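Proteasome activator protein PA26 (PDB 1YAR) binds the ends of the 20S proteasome as a ring of helical subunits and probably opens the gate through which substrates enter. Local coordinates at residues A64-S69 with T160-L165. Numbering follows the deposited sequence.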
# COMPACT_ATOMS: atom_id res chain seq x y z
N ALA O 64 -8.24 -137.52 38.19
CA ALA O 64 -9.65 -137.54 37.80
C ALA O 64 -10.08 -136.28 37.04
O ALA O 64 -10.94 -136.33 36.16
CB ALA O 64 -10.52 -137.74 39.03
N GLN O 65 -9.48 -135.14 37.40
CA GLN O 65 -9.80 -133.86 36.76
C GLN O 65 -9.24 -133.75 35.35
O GLN O 65 -9.69 -132.92 34.57
CB GLN O 65 -9.34 -132.68 37.62
CG GLN O 65 -10.25 -132.35 38.79
CD GLN O 65 -10.41 -133.49 39.80
OE1 GLN O 65 -9.42 -134.04 40.31
NE2 GLN O 65 -11.65 -133.85 40.08
N ALA O 66 -8.26 -134.59 35.03
CA ALA O 66 -7.75 -134.68 33.66
C ALA O 66 -8.66 -135.53 32.78
O ALA O 66 -8.59 -135.45 31.56
CB ALA O 66 -6.34 -135.25 33.65
N GLU O 67 -9.50 -136.34 33.40
CA GLU O 67 -10.34 -137.31 32.68
C GLU O 67 -11.66 -136.71 32.20
O GLU O 67 -12.32 -137.28 31.32
CB GLU O 67 -10.61 -138.55 33.54
CG GLU O 67 -9.35 -139.38 33.78
CD GLU O 67 -9.55 -140.54 34.74
OE1 GLU O 67 -8.89 -141.58 34.53
OE2 GLU O 67 -10.33 -140.43 35.72
N LYS O 68 -12.02 -135.55 32.75
CA LYS O 68 -13.23 -134.84 32.34
C LYS O 68 -13.02 -133.33 32.21
O LYS O 68 -12.43 -132.69 33.09
CB LYS O 68 -14.35 -135.10 33.34
CG LYS O 68 -15.67 -135.46 32.66
CD LYS O 68 -16.82 -134.59 33.14
CE LYS O 68 -18.00 -134.75 32.19
NZ LYS O 68 -18.94 -133.58 32.22
N SER O 69 -13.54 -132.75 31.11
CA SER O 69 -13.60 -131.29 30.95
C SER O 69 -14.83 -130.68 31.64
O SER O 69 -15.96 -131.12 31.40
CB SER O 69 -13.62 -130.89 29.47
OG SER O 69 -12.49 -131.39 28.79
N THR O 160 -3.44 -130.31 26.05
CA THR O 160 -1.99 -130.54 26.15
C THR O 160 -1.62 -131.10 27.52
O THR O 160 -0.91 -132.10 27.61
CB THR O 160 -1.22 -129.21 25.89
OG1 THR O 160 -1.56 -128.71 24.60
CG2 THR O 160 0.29 -129.46 25.79
N VAL O 161 -2.13 -130.47 28.57
CA VAL O 161 -1.88 -130.90 29.94
C VAL O 161 -2.56 -132.25 30.24
O VAL O 161 -1.95 -133.12 30.86
CB VAL O 161 -2.23 -129.78 30.95
CG1 VAL O 161 -2.14 -130.26 32.41
CG2 VAL O 161 -1.31 -128.57 30.73
N GLU O 162 -3.80 -132.42 29.79
CA GLU O 162 -4.50 -133.69 29.96
C GLU O 162 -3.68 -134.86 29.41
O GLU O 162 -3.46 -135.86 30.12
CB GLU O 162 -5.89 -133.65 29.33
CG GLU O 162 -6.89 -132.81 30.12
CD GLU O 162 -8.13 -132.46 29.32
OE1 GLU O 162 -8.28 -132.98 28.19
OE2 GLU O 162 -8.96 -131.66 29.81
N ASP O 163 -3.20 -134.71 28.18
CA ASP O 163 -2.42 -135.76 27.50
C ASP O 163 -1.17 -136.14 28.27
O ASP O 163 -0.83 -137.32 28.35
CB ASP O 163 -2.01 -135.33 26.08
CG ASP O 163 -2.94 -135.86 25.01
OD1 ASP O 163 -3.75 -136.77 25.32
OD2 ASP O 163 -2.92 -135.43 23.82
N LYS O 164 -0.49 -135.14 28.83
CA LYS O 164 0.72 -135.39 29.59
C LYS O 164 0.41 -136.09 30.91
O LYS O 164 1.16 -136.97 31.34
CB LYS O 164 1.48 -134.10 29.86
CG LYS O 164 2.26 -133.58 28.67
CD LYS O 164 3.15 -132.43 29.10
CE LYS O 164 3.10 -131.29 28.11
NZ LYS O 164 3.61 -130.05 28.79
N LEU O 165 -0.69 -135.69 31.54
CA LEU O 165 -1.07 -136.26 32.81
C LEU O 165 -1.58 -137.70 32.66
O LEU O 165 -1.33 -138.54 33.53
CB LEU O 165 -2.15 -135.40 33.49
CG LEU O 165 -1.69 -134.11 34.17
CD1 LEU O 165 -2.89 -133.29 34.65
CD2 LEU O 165 -0.74 -134.43 35.33
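The buried carboxylate of E162 is shared between subunits: OE1 accepts a hydrogen bond from S182 of the second subunit, and OE2 is bonded to S184 of that subunit and salt-bridged to R158 of its own chain. This group lies where a short, weakly bonded helical turn, 64-67, in the link between helices 24-57 and 71-99 of this PA28-like helical bundle, meets helix 150-166. S69 comes to the same place, its OG 3.7 Å from E162 OE2, too long for a direct bond; the two are linked instead through S184 OG, to which S69 OG is also hydrogen-bonded. R158 ties the segments together a second time, since its NH1 also bonds the backbone O of Q65. With CG anti to its carbonyl carbon (chi1 -73°) and the chain extended beyond it (chi2 165°), E162 reaches past A66 to the neighbouring subunit. Its CB and CG lie against the backbone of A66, CG standing 3.5 Å from A66 O, a buried carbonyl oxygen without a hydrogen-bond partner in the model. The backbones are close here, 5.0 Å between the CA atoms of A66 and E162, an approach consistent with the small side chain of A66. One helical turn further on, L165 completes the apolar part of the contact, its CD1 lying 4.1 Å from A66 CB.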